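Local coordinates for uncharacterized protein (Staphylococcus saprophyticus subsp. saprophyticus, PDB 3Q6A) that is of unknown function but belongs to the AHA1 family, whose helix-grip (Bet v 1-like) fold suggests a role in binding a small ligand or partner protein, at residues M1-K6 with G107-W112; H75-Q80 with T92-F97; M7-P12 with Y122-V127. One frame throughout, in Å; residues are numbered along the deposited sequence.

Contact 1. Residues M1-K6 with G107-W112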
HETATM    1  N   MSE D   1       3.879  17.759  11.814  1.00 43.26           N
HETATM    2  CA  MSE D   1       3.255  16.679  11.001  1.00 49.11           C
HETATM    3  C   MSE D   1       3.630  15.299  11.501  1.00 48.70           C
HETATM    4  O   MSE D   1       4.804  14.992  11.703  1.00 48.13           O
HETATM    5  CB  MSE D   1       3.682  16.799   9.534  1.00 55.97           C
HETATM    6  CG  MSE D   1       2.612  17.338   8.598  1.00 64.61           C
HETATM    7 SE   MSE D   1       1.219  16.060   8.180  1.00 77.98          SE
HETATM    8  CE  MSE D   1      -0.031  16.503   9.588  1.00 67.65           C
ATOM      9  N   ASP D   2       2.615  14.471  11.708  1.00 43.42           N
ATOM     10  CA  ASP D   2       2.814  13.102  12.141  1.00 40.44           C
ATOM     11  C   ASP D   2       2.147  12.250  11.079  1.00 33.89           C
ATOM     12  O   ASP D   2       0.988  12.468  10.740  1.00 41.92           O
ATOM     13  CB  ASP D   2       2.159  12.865  13.502  1.00 42.80           C
ATOM     14  CG  ASP D   2       2.957  13.465  14.644  1.00 53.56           C
ATOM     15  OD1 ASP D   2       3.540  14.553  14.452  1.00 51.17           O
ATOM     16  OD2 ASP D   2       2.993  12.856  15.735  1.00 50.28           O
ATOM     17  N   ILE D   3       2.889  11.301  10.524  1.00 28.44           N
ATOM     18  CA  ILE D   3       2.338  10.427   9.503  1.00 22.11           C
ATOM     19  C   ILE D   3       1.704   9.240  10.212  1.00 20.74           C
ATOM     20  O   ILE D   3       2.395   8.378  10.748  1.00 24.19           O
ATOM     21  CB  ILE D   3       3.432   9.934   8.537  1.00 23.71           C
ATOM     22  CG1 ILE D   3       4.200  11.137   7.981  1.00 26.57           C
ATOM     23  CG2 ILE D   3       2.811   9.133   7.407  1.00 26.94           C
ATOM     24  CD1 ILE D   3       5.348  10.767   7.061  1.00 26.31           C
ATOM     25  N   ILE D   4       0.377   9.211  10.209  1.00 20.09           N
ATOM     26  CA  ILE D   4      -0.374   8.146  10.857  1.00 24.22           C
ATOM     27  C   ILE D   4      -1.092   7.298   9.807  1.00 19.38           C
ATOM     28  O   ILE D   4      -1.838   7.824   8.970  1.00 21.14           O
ATOM     29  CB  ILE D   4      -1.414   8.738  11.846  1.00 23.27           C
ATOM     30  CG1 ILE D   4      -0.701   9.612  12.881  1.00 30.50           C
ATOM     31  CG2 ILE D   4      -2.166   7.617  12.556  1.00 26.10           C
ATOM     32  CD1 ILE D   4      -1.637  10.416  13.762  1.00 31.31           C
ATOM     33  N   THR D   5      -0.847   5.993   9.834  1.00 19.88           N
ATOM     34  CA  THR D   5      -1.481   5.088   8.889  1.00 17.77           C
ATOM     35  C   THR D   5      -2.175   3.948   9.629  1.00 20.70           C
ATOM     36  O   THR D   5      -1.637   3.404  10.585  1.00 20.18           O
ATOM     37  CB  THR D   5      -0.438   4.502   7.910  1.00 23.42           C
ATOM     38  OG1 THR D   5       0.327   5.573   7.346  1.00 22.92           O
ATOM     39  CG2 THR D   5      -1.125   3.754   6.792  1.00 25.03           C
ATOM     40  N   LYS D   6      -3.375   3.593   9.189  1.00 17.18           N
ATOM     41  CA  LYS D   6      -4.119   2.515   9.831  1.00 20.83           C
ATOM     42  C   LYS D   6      -4.453   1.440   8.819  1.00 24.97           C
ATOM     43  O   LYS D   6      -4.822   1.750   7.685  1.00 24.64           O
ATOM     44  CB  LYS D   6      -5.408   3.058  10.457  1.00 23.74           C
ATOM     45  CG  LYS D   6      -5.182   3.985  11.641  1.00 28.30           C
ATOM     46  CD  LYS D   6      -6.493   4.454  12.259  1.00 30.27           C
ATOM     47  CE  LYS D   6      -6.226   5.278  13.510  1.00 38.32           C
ATOM     48  NZ  LYS D   6      -7.477   5.746  14.171  1.00 53.67           N
ATOM     49  N   GLY D 107       6.642  10.200   0.321  1.00 19.48           N
ATOM     50  CA  GLY D 107       7.483   9.026   0.253  1.00 23.59           C
ATOM     51  C   GLY D 107       7.372   8.165   1.494  1.00 18.44           C
ATOM     52  O   GLY D 107       7.325   6.944   1.399  1.00 19.95           O
ATOM     53  N   GLN D 108       7.343   8.784   2.665  1.00 18.17           N
ATOM     54  CA  GLN D 108       7.238   8.006   3.890  1.00 23.51           C
ATOM     55  C   GLN D 108       5.852   7.374   3.990  1.00 18.91           C
ATOM     56  O   GLN D 108       5.723   6.215   4.367  1.00 19.94           O
ATOM     57  CB  GLN D 108       7.517   8.880   5.110  1.00 24.86           C
ATOM     58  CG  GLN D 108       8.999   9.199   5.270  1.00 33.57           C
ATOM     59  CD  GLN D 108       9.832   7.955   5.530  1.00 37.55           C
ATOM     60  OE1 GLN D 108       9.931   7.483   6.666  1.00 35.57           O
ATOM     61  NE2 GLN D 108      10.422   7.406   4.473  1.00 33.70           N
ATOM     62  N   LYS D 109       4.825   8.144   3.651  1.00 18.71           N
ATOM     63  CA  LYS D 109       3.457   7.620   3.673  1.00 16.05           C
ATOM     64  C   LYS D 109       3.403   6.350   2.811  1.00 21.52           C
ATOM     65  O   LYS D 109       2.833   5.324   3.207  1.00 17.60           O
ATOM     66  CB  LYS D 109       2.487   8.670   3.128  1.00 16.56           C
ATOM     67  CG  LYS D 109       1.016   8.248   3.219  1.00 20.83           C
ATOM     68  CD  LYS D 109       0.552   8.136   4.690  1.00 14.70           C
ATOM     69  CE  LYS D 109      -0.923   7.690   4.744  1.00 20.83           C
ATOM     70  NZ  LYS D 109      -1.387   7.567   6.159  1.00 20.70           N
ATOM     71  N   GLU D 110       3.994   6.428   1.627  1.00 18.77           N
ATOM     72  CA  GLU D 110       4.036   5.299   0.711  1.00 14.52           C
ATOM     73  C   GLU D 110       4.674   4.093   1.402  1.00 19.57           C
ATOM     74  O   GLU D 110       4.155   2.990   1.338  1.00 14.47           O
ATOM     75  CB  GLU D 110       4.857   5.675  -0.521  1.00 13.75           C
ATOM     76  CG  GLU D 110       5.051   4.551  -1.508  1.00 18.46           C
ATOM     77  CD  GLU D 110       5.802   5.030  -2.708  1.00 22.04           C
ATOM     78  OE1 GLU D 110       6.979   5.410  -2.539  1.00 31.02           O
ATOM     79  OE2 GLU D 110       5.221   5.046  -3.801  1.00 25.24           O
ATOM     80  N   GLY D 111       5.803   4.309   2.066  1.00 17.86           N
ATOM     81  CA  GLY D 111       6.467   3.193   2.724  1.00 23.71           C
ATOM     82  C   GLY D 111       5.601   2.506   3.772  1.00 16.62           C
ATOM     83  O   GLY D 111       5.551   1.272   3.842  1.00 16.04           O
ATOM     84  N   TRP D 112       4.927   3.306   4.584  1.00 13.66           N
ATOM     85  CA  TRP D 112       4.072   2.779   5.646  1.00 15.31           C
ATOM     86  C   TRP D 112       2.881   2.048   5.073  1.00 13.75           C
ATOM     87  O   TRP D 112       2.552   0.957   5.530  1.00 12.95           O
ATOM     88  CB  TRP D 112       3.592   3.906   6.560  1.00 15.42           C
ATOM     89  CG  TRP D 112       4.672   4.433   7.461  1.00 22.86           C
ATOM     90  CD1 TRP D 112       5.248   5.676   7.419  1.00 23.79           C
ATOM     91  CD2 TRP D 112       5.340   3.711   8.506  1.00 19.20           C
ATOM     92  NE1 TRP D 112       6.242   5.769   8.373  1.00 23.38           N
ATOM     93  CE2 TRP D 112       6.318   4.577   9.053  1.00 28.56           C
ATOM     94  CE3 TRP D 112       5.209   2.414   9.034  1.00 14.32           C
ATOM     95  CZ2 TRP D 112       7.158   4.187  10.100  1.00 24.72           C
ATOM     96  CZ3 TRP D 112       6.048   2.028  10.074  1.00 19.00           C
ATOM     97  CH2 TRP D 112       7.010   2.913  10.595  1.00 27.19           C
TER

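Contact 2. Residues H75-Q80 with T92-F97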
ATOM      1  N   HIS D  75      13.111  10.413  14.218  1.00 27.69           N
ATOM      2  CA  HIS D  75      11.648  10.479  14.161  1.00 26.76           C
ATOM      3  C   HIS D  75      11.047   9.399  15.066  1.00 23.94           C
ATOM      4  O   HIS D  75      11.251   8.211  14.832  1.00 23.88           O
ATOM      5  CB  HIS D  75      11.144  10.246  12.730  1.00 20.99           C
ATOM      6  CG  HIS D  75      11.491  11.348  11.781  1.00 25.92           C
ATOM      7  ND1 HIS D  75      11.001  12.628  11.916  1.00 21.60           N
ATOM      8  CD2 HIS D  75      12.319  11.373  10.709  1.00 32.59           C
ATOM      9  CE1 HIS D  75      11.513  13.397  10.973  1.00 21.20           C
ATOM     10  NE2 HIS D  75      12.316  12.660  10.227  1.00 21.36           N
ATOM     11  N   PRO D  76      10.313   9.804  16.117  1.00 27.69           N
ATOM     12  CA  PRO D  76       9.697   8.825  17.024  1.00 26.86           C
ATOM     13  C   PRO D  76       8.717   7.963  16.224  1.00 24.19           C
ATOM     14  O   PRO D  76       7.999   8.472  15.363  1.00 29.17           O
ATOM     15  CB  PRO D  76       8.966   9.705  18.042  1.00 27.28           C
ATOM     16  CG  PRO D  76       9.816  10.944  18.083  1.00 32.46           C
ATOM     17  CD  PRO D  76      10.137  11.176  16.624  1.00 24.57           C
ATOM     18  N   ILE D  77       8.690   6.668  16.507  1.00 30.72           N
ATOM     19  CA  ILE D  77       7.792   5.755  15.803  1.00 20.27           C
ATOM     20  C   ILE D  77       7.092   4.819  16.793  1.00 26.88           C
ATOM     21  O   ILE D  77       7.701   4.344  17.755  1.00 26.45           O
ATOM     22  CB  ILE D  77       8.561   4.900  14.791  1.00 23.78           C
ATOM     23  CG1 ILE D  77       9.043   5.778  13.626  1.00 16.06           C
ATOM     24  CG2 ILE D  77       7.683   3.760  14.288  1.00 21.71           C
ATOM     25  CD1 ILE D  77       9.940   5.031  12.652  1.00 24.50           C
ATOM     26  N   THR D  78       5.808   4.575  16.547  1.00 26.05           N
ATOM     27  CA  THR D  78       5.026   3.668  17.379  1.00 27.86           C
ATOM     28  C   THR D  78       4.154   2.841  16.452  1.00 27.29           C
ATOM     29  O   THR D  78       3.625   3.357  15.458  1.00 23.53           O
ATOM     30  CB  THR D  78       4.087   4.414  18.351  1.00 29.71           C
ATOM     31  OG1 THR D  78       3.208   5.257  17.605  1.00 27.40           O
ATOM     32  CG2 THR D  78       4.878   5.251  19.339  1.00 27.88           C
ATOM     33  N   ILE D  79       4.055   1.550  16.759  1.00 21.41           N
ATOM     34  CA  ILE D  79       3.226   0.627  16.006  1.00 18.28           C
ATOM     35  C   ILE D  79       2.253   0.102  17.047  1.00 25.48           C
ATOM     36  O   ILE D  79       2.658  -0.579  17.984  1.00 23.14           O
ATOM     37  CB  ILE D  79       4.049  -0.507  15.427  1.00 20.03           C
ATOM     38  CG1 ILE D  79       5.148   0.075  14.513  1.00 20.76           C
ATOM     39  CG2 ILE D  79       3.145  -1.428  14.618  1.00 19.24           C
ATOM     40  CD1 ILE D  79       6.067  -0.961  13.903  1.00 21.55           C
ATOM     41  N   GLN D  80       0.979   0.462  16.902  1.00 23.49           N
ATOM     42  CA  GLN D  80      -0.047   0.063  17.873  1.00 23.40           C
ATOM     43  C   GLN D  80      -0.968  -0.986  17.292  1.00 29.82           C
ATOM     44  O   GLN D  80      -1.163  -1.035  16.082  1.00 24.46           O
ATOM     45  CB  GLN D  80      -0.875   1.273  18.282  1.00 24.34           C
ATOM     46  CG  GLN D  80      -0.058   2.452  18.770  1.00 38.86           C
ATOM     47  CD  GLN D  80      -0.928   3.629  19.141  1.00 38.59           C
ATOM     48  OE1 GLN D  80      -1.698   3.564  20.100  1.00 55.31           O
ATOM     49  NE2 GLN D  80      -0.819   4.708  18.385  1.00 42.32           N
ATOM     50  N   THR D  92       0.296   2.799  12.495  1.00 25.89           N
ATOM     51  CA  THR D  92       1.702   3.196  12.513  1.00 22.19           C
ATOM     52  C   THR D  92       1.740   4.719  12.604  1.00 17.87           C
ATOM     53  O   THR D  92       0.947   5.415  11.971  1.00 19.05           O
ATOM     54  CB  THR D  92       2.475   2.731  11.238  1.00 20.31           C
ATOM     55  OG1 THR D  92       1.795   3.193  10.066  1.00 24.91           O
ATOM     56  CG2 THR D  92       2.599   1.216  11.194  1.00 17.90           C
ATOM     57  N   THR D  93       2.652   5.233  13.423  1.00 24.23           N
ATOM     58  CA  THR D  93       2.803   6.667  13.581  1.00 22.57           C
ATOM     59  C   THR D  93       4.284   7.031  13.542  1.00 26.94           C
ATOM     60  O   THR D  93       5.085   6.507  14.324  1.00 25.32           O
ATOM     61  CB  THR D  93       2.220   7.165  14.918  1.00 29.99           C
ATOM     62  OG1 THR D  93       0.806   6.931  14.949  1.00 33.01           O
ATOM     63  CG2 THR D  93       2.474   8.652  15.074  1.00 26.70           C
ATOM     64  N   GLU D  94       4.649   7.894  12.602  1.00 21.18           N
ATOM     65  CA  GLU D  94       6.040   8.355  12.494  1.00 26.67           C
ATOM     66  C   GLU D  94       5.916   9.859  12.679  1.00 22.59           C
ATOM     67  O   GLU D  94       5.374  10.569  11.834  1.00 30.67           O
ATOM     68  CB  GLU D  94       6.648   7.997  11.133  1.00 23.82           C
ATOM     69  CG  GLU D  94       8.043   8.592  10.951  1.00 29.68           C
ATOM     70  CD  GLU D  94       8.767   8.089   9.713  1.00 26.37           C
ATOM     71  OE1 GLU D  94       8.108   7.731   8.717  1.00 22.62           O
ATOM     72  OE2 GLU D  94      10.013   8.074   9.738  1.00 36.21           O
ATOM     73  N   LYS D  95       6.421  10.332  13.812  1.00 22.57           N
ATOM     74  CA  LYS D  95       6.282  11.719  14.200  1.00 21.14           C
ATOM     75  C   LYS D  95       7.346  12.712  13.800  1.00 25.81           C
ATOM     76  O   LYS D  95       8.479  12.350  13.480  1.00 23.17           O
ATOM     77  CB  LYS D  95       6.130  11.792  15.721  1.00 21.40           C
ATOM     78  CG  LYS D  95       5.105  10.827  16.272  1.00 29.64           C
ATOM     79  CD  LYS D  95       5.089  10.851  17.789  1.00 32.32           C
ATOM     80  CE  LYS D  95       3.985   9.956  18.327  1.00 32.52           C
ATOM     81  NZ  LYS D  95       3.905  10.051  19.808  1.00 47.14           N
ATOM     82  N   ASP D  96       6.928  13.974  13.870  1.00 28.59           N
ATOM     83  CA  ASP D  96       7.740  15.152  13.610  1.00 40.11           C
ATOM     84  C   ASP D  96       8.229  15.372  12.184  1.00 40.34           C
ATOM     85  O   ASP D  96       9.340  14.981  11.821  1.00 45.74           O
ATOM     86  CB  ASP D  96       8.914  15.174  14.596  1.00 41.53           C
ATOM     87  CG  ASP D  96       8.464  14.948  16.042  1.00 49.02           C
ATOM     88  OD1 ASP D  96       7.480  15.587  16.475  1.00 45.02           O
ATOM     89  OD2 ASP D  96       9.098  14.133  16.747  1.00 52.46           O
ATOM     90  N   PHE D  97       7.383  16.026  11.391  1.00 44.86           N
ATOM     91  CA  PHE D  97       7.684  16.350   9.998  1.00 41.05           C
ATOM     92  C   PHE D  97       7.196  17.761   9.695  1.00 45.44           C
ATOM     93  O   PHE D  97       6.345  18.292  10.407  1.00 44.58           O
ATOM     94  CB  PHE D  97       6.985  15.368   9.058  1.00 37.46           C
ATOM     95  CG  PHE D  97       7.605  14.004   9.033  1.00 32.50           C
ATOM     96  CD1 PHE D  97       8.684  13.737   8.205  1.00 35.89           C
ATOM     97  CD2 PHE D  97       7.107  12.985   9.832  1.00 33.54           C
ATOM     98  CE1 PHE D  97       9.257  12.475   8.166  1.00 26.88           C
ATOM     99  CE2 PHE D  97       7.673  11.718   9.802  1.00 34.70           C
ATOM    100  CZ  PHE D  97       8.754  11.460   8.966  1.00 34.85           C
TER
HETATM  101  O   HOH W   1       0.758   4.485  16.249  1.00 27.51           O

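Contact 3. Residues M7-P12 with Y122-V127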
HETATM    1  N   MSE D   7      -4.304   0.179   9.218  1.00 20.18           N
HETATM    2  CA  MSE D   7      -4.592  -0.946   8.330  1.00 21.32           C
HETATM    3  C   MSE D   7      -5.306  -2.067   9.077  1.00 22.71           C
HETATM    4  O   MSE D   7      -4.849  -2.514  10.125  1.00 20.52           O
HETATM    5  CB  MSE D   7      -3.304  -1.513   7.733  1.00 25.47           C
HETATM    6  CG  MSE D   7      -3.529  -2.678   6.757  1.00 21.02           C
HETATM    7 SE   MSE D   7      -4.288  -2.163   5.177  1.00 14.05          SE
HETATM    8  CE  MSE D   7      -2.822  -1.311   4.375  1.00 20.00           C
ATOM      9  N   GLN D   8      -6.419  -2.515   8.520  1.00 18.52           N
ATOM     10  CA  GLN D   8      -7.178  -3.609   9.107  1.00 16.11           C
ATOM     11  C   GLN D   8      -6.568  -4.920   8.645  1.00 17.78           C
ATOM     12  O   GLN D   8      -6.248  -5.080   7.464  1.00 20.71           O
ATOM     13  CB  GLN D   8      -8.650  -3.524   8.672  1.00 22.11           C
ATOM     14  CG  GLN D   8      -9.427  -4.814   8.901  1.00 17.28           C
ATOM     15  CD  GLN D   8      -9.672  -5.128  10.370  1.00 20.56           C
ATOM     16  OE1 GLN D   8      -9.733  -6.296  10.751  1.00 24.54           O
ATOM     17  NE2 GLN D   8      -9.839  -4.088  11.196  1.00 18.86           N
ATOM     18  N   VAL D   9      -6.350  -5.835   9.586  1.00 17.06           N
ATOM     19  CA  VAL D   9      -5.809  -7.153   9.286  1.00 15.90           C
ATOM     20  C   VAL D   9      -6.737  -8.153   9.985  1.00 24.36           C
ATOM     21  O   VAL D   9      -6.909  -8.103  11.204  1.00 20.12           O
ATOM     22  CB  VAL D   9      -4.378  -7.329   9.812  1.00 22.91           C
ATOM     23  CG1 VAL D   9      -3.825  -8.621   9.287  1.00 21.61           C
ATOM     24  CG2 VAL D   9      -3.493  -6.143   9.373  1.00 17.47           C
ATOM     25  N   ASP D  10      -7.314  -9.064   9.206  1.00 16.77           N
ATOM     26  CA  ASP D  10      -8.294 -10.024   9.726  1.00 20.43           C
ATOM     27  C   ASP D  10      -7.791 -11.241  10.504  1.00 21.19           C
ATOM     28  O   ASP D  10      -8.144 -12.388  10.193  1.00 22.90           O
ATOM     29  CB  ASP D  10      -9.200 -10.494   8.579  1.00 18.75           C
ATOM     30  CG  ASP D  10      -9.954  -9.349   7.910  1.00 21.25           C
ATOM     31  OD1 ASP D  10     -10.032  -8.231   8.469  1.00 22.60           O
ATOM     32  OD2 ASP D  10     -10.502  -9.573   6.807  1.00 24.14           O
ATOM     33  N   VAL D  11      -6.958 -10.988  11.514  1.00 24.72           N
ATOM     34  CA  VAL D  11      -6.433 -12.045  12.382  1.00 28.11           C
ATOM     35  C   VAL D  11      -6.361 -11.449  13.779  1.00 23.25           C
ATOM     36  O   VAL D  11      -6.433 -10.239  13.930  1.00 19.89           O
ATOM     37  CB  VAL D  11      -5.016 -12.523  11.979  1.00 31.51           C
ATOM     38  CG1 VAL D  11      -5.046 -13.178  10.613  1.00 30.18           C
ATOM     39  CG2 VAL D  11      -4.049 -11.364  12.004  1.00 23.68           C
ATOM     40  N   PRO D  12      -6.246 -12.297  14.820  1.00 23.83           N
ATOM     41  CA  PRO D  12      -6.173 -11.784  16.193  1.00 26.16           C
ATOM     42  C   PRO D  12      -4.950 -10.894  16.420  1.00 22.07           C
ATOM     43  O   PRO D  12      -3.901 -11.095  15.816  1.00 22.63           O
ATOM     44  CB  PRO D  12      -6.128 -13.055  17.046  1.00 24.52           C
ATOM     45  CG  PRO D  12      -6.882 -14.046  16.211  1.00 25.99           C
ATOM     46  CD  PRO D  12      -6.324 -13.764  14.819  1.00 22.75           C
ATOM     47  N   TYR D 122       0.404 -11.105   4.015  1.00 19.37           N
ATOM     48  CA  TYR D 122       1.148 -12.190   4.646  1.00 23.44           C
ATOM     49  C   TYR D 122       0.327 -12.910   5.726  1.00 21.20           C
ATOM     50  O   TYR D 122       0.317 -14.143   5.782  1.00 23.05           O
ATOM     51  CB  TYR D 122       2.457 -11.646   5.236  1.00 19.48           C
ATOM     52  CG  TYR D 122       3.188 -12.588   6.174  1.00 22.20           C
ATOM     53  CD1 TYR D 122       3.690 -13.805   5.717  1.00 24.82           C
ATOM     54  CD2 TYR D 122       3.364 -12.263   7.523  1.00 28.14           C
ATOM     55  CE1 TYR D 122       4.352 -14.688   6.585  1.00 34.48           C
ATOM     56  CE2 TYR D 122       4.028 -13.139   8.401  1.00 25.52           C
ATOM     57  CZ  TYR D 122       4.513 -14.349   7.919  1.00 29.93           C
ATOM     58  OH  TYR D 122       5.141 -15.238   8.773  1.00 34.85           O
ATOM     59  N   LEU D 123      -0.362 -12.151   6.566  1.00 20.89           N
ATOM     60  CA  LEU D 123      -1.160 -12.742   7.646  1.00 16.98           C
ATOM     61  C   LEU D 123      -2.522 -13.290   7.210  1.00 24.20           C
ATOM     62  O   LEU D 123      -3.029 -14.246   7.802  1.00 22.71           O
ATOM     63  CB  LEU D 123      -1.357 -11.726   8.770  1.00 14.08           C
ATOM     64  CG  LEU D 123      -0.066 -11.320   9.503  1.00 16.88           C
ATOM     65  CD1 LEU D 123      -0.357 -10.255  10.560  1.00 15.53           C
ATOM     66  CD2 LEU D 123       0.553 -12.565  10.132  1.00 25.68           C
ATOM     67  N   GLU D 124      -3.117 -12.699   6.184  1.00 18.98           N
ATOM     68  CA  GLU D 124      -4.431 -13.166   5.732  1.00 19.87           C
ATOM     69  C   GLU D 124      -4.353 -14.276   4.688  1.00 25.51           C
ATOM     70  O   GLU D 124      -5.310 -15.030   4.525  1.00 32.97           O
ATOM     71  CB  GLU D 124      -5.258 -11.997   5.179  1.00 21.06           C
ATOM     72  CG  GLU D 124      -5.771 -11.034   6.248  1.00 25.61           C
ATOM     73  CD  GLU D 124      -6.576  -9.893   5.679  1.00 20.98           C
ATOM     74  OE1 GLU D 124      -6.933  -9.949   4.480  1.00 26.73           O
ATOM     75  OE2 GLU D 124      -6.880  -8.937   6.420  1.00 20.64           O
ATOM     76  N   HIS D 125      -3.222 -14.397   3.995  1.00 21.90           N
ATOM     77  CA  HIS D 125      -3.100 -15.421   2.961  1.00 24.87           C
ATOM     78  C   HIS D 125      -1.863 -16.304   2.999  1.00 20.47           C
ATOM     79  O   HIS D 125      -1.764 -17.256   2.226  1.00 26.27           O
ATOM     80  CB  HIS D 125      -3.191 -14.778   1.576  1.00 20.54           C
ATOM     81  CG  HIS D 125      -4.535 -14.207   1.276  1.00 25.60           C
ATOM     82  ND1 HIS D 125      -5.687 -14.963   1.328  1.00 26.86           N
ATOM     83  CD2 HIS D 125      -4.923 -12.945   0.973  1.00 28.55           C
ATOM     84  CE1 HIS D 125      -6.728 -14.188   1.078  1.00 33.14           C
ATOM     85  NE2 HIS D 125      -6.293 -12.961   0.860  1.00 33.13           N
ATOM     86  N   GLY D 126      -0.914 -15.986   3.863  1.00 26.63           N
ATOM     87  CA  GLY D 126       0.282 -16.799   3.927  1.00 30.46           C
ATOM     88  C   GLY D 126       1.125 -16.707   2.673  1.00 36.18           C
ATOM     89  O   GLY D 126       1.839 -17.648   2.327  1.00 39.66           O
ATOM     90  N   VAL D 127       1.024 -15.582   1.971  1.00 29.87           N
ATOM     91  CA  VAL D 127       1.829 -15.347   0.772  1.00 29.85           C
ATOM     92  C   VAL D 127       2.454 -13.968   0.915  1.00 25.47           C
ATOM     93  O   VAL D 127       1.995 -13.148   1.714  1.00 28.85           O
ATOM     94  CB  VAL D 127       0.995 -15.406  -0.535  1.00 31.32           C
ATOM     95  CG1 VAL D 127       0.571 -16.835  -0.813  1.00 31.29           C
ATOM     96  CG2 VAL D 127      -0.213 -14.495  -0.425  1.00 31.60           C
TER

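Contact 1. Residues M1-K6 with G107-W112
The indole of Trp112 is the flat group here, met obliquely by strand 3-6: Ile3 CG2 stands 4.2 Å from its CD1, and Thr5 OG1 lies near the CB that carries the ring. The indole NE1 is hydrogen-bonded to Glu94 of the adjoining strand 87-94, and Thr92 and Leu134 also pack on Trp112. This is the helix-grip arrangement of Bet v 1-like proteins, in which the long helix 102-125 lies against the antiparallel sheet; the segments of the edge strand and helix run almost parallel, axes 9.0 Å apart and 25° askew. Ile3 and Thr5 face the helix, while Ile4 between them points away. Ile3 divides its work between two branches: CD1 crosses Gln108 at about a right angle and comes 3.5 Å from its CB, whereas CG2 slides past the aliphatic part of Lys109, 3.7 Å from CD. Lys109 sets out anti to its backbone N (chi1 -175°), bends once at chi2 (66°), then runs straight out from the helix to strand 3-6. Glu110 of the second subunit makes a long, weak ion pair with its ammonium, and Leu106 of that subunit packs on its chain. The lysine and the threonine meet tip to tip, Lys109 NZ donating a hydrogen bond to Thr5 OG1 at 2.9 Å.

Contact 2. Residues H75-Q80 with T92-F97
His75 and Phe97 form an offset stack, their planes 11° apart and centroids separated by 4.2 Å. Phe97 CZ sits over the centre of the imidazole, while His75 CE1 lies toward the rim of the phenyl face. At the imidazole edge, ND1 donates to Lys95 O at 3.0 Å; the bond is bent, 140° at the hydrogen, with the oxygen somewhat out of the ring plane. This bond and the stack together fix the ring's rotation. Pro76 packs beside them: its CD approaches Asp96 OD2, and its CB rests near CD of the extended Lys95 chain. The backbone sets these side chains in place. Lys95 N gives a nearly straight bond to Pro76 O (2.9 Å, 172°), and Thr78 and Thr93 exchange two bonds as a hydrogen-bonded antiparallel pair. Side by side on one face, their hydroxyls share a water, 2.9 Å from Thr78 OG1 and 2.8 Å from Thr93 OG1, which also accepts from Gln80 NE2 at 2.7 Å. Ile77 with Glu94 and Ile79 with Thr92, non-hydrogen-bonded pairs, point to the other face, where helix 102-125 lies. There Ile77 CG1 runs alongside Glu94 CG, 4.0 Å away, and Trp112 of the helix touches Ile77. Farther out, Phe97 packs on Ile3 and Leu105. The whole is the open end of the beta hairpin 75-84/87-94, part of the antiparallel sheet of the helix-grip fold.

Contact 3. Residues M7-P12 with Y122-V127
The apolar part of this contact is a close meeting of Val9 and Val11 with Leu123 in the last turn of helix 102-125. Leu123 extends its chain (chi2 177°), so that CD1 reaches both valines: it lies 4.0 Å from Val9 CG1 and 4.1 Å from Val11 CG2, with Val11 crossing at about a right angle. Val11 CG1 also comes 3.6 Å from the carbonyl Leu123 O. Val16 of helix 13-21 packs on both Leu123 and Val11. The polar side, toward the exposed Asp10, is the solvent side, though one short bond grips it. Glu124 stretches out straight beyond CG, and its OE2 accepts the backbone N-H of Asp10 through its anti lone pair (2.8 Å, 170°). Asp10 is the centre of an inverse gamma turn as the strand ends. The planes of the two carboxylates are nearly parallel, 16° apart, and Asp10 OD2 stands 3.7 Å from Glu124 OE2. Any repulsion between these like charges would be eased by Lys120, which forms a salt bridge with Glu124 and a hydrogen bond with Gln8 O. Ile129 of the second subunit packs on Glu124. The arrangement joins the end of the first strand to the C-terminal end of the long helix, as in the helix-grip fold.

Contacts 1 and 3 use the same two elements, strand 3-9 and helix 102-125, at sites about 20 Å apart between centres, so that strand 3-9 meets the helix at two places along its length. Contact 2 lies about 8 Å from contact 1, centre to centre, and touches it directly: the two meet through Trp112 and Glu94, and Thr5 O is 2.8 Å from Thr92 N, pairing strand 3-9 with 87-94. Contact 3 is about 22 Å from contact 2 between centres, on the opposite side of the chain's centre, the nearest atoms being about 6 Å apart. Contacts 1 and 3 also touch the second subunit, whereas contact 2 does not.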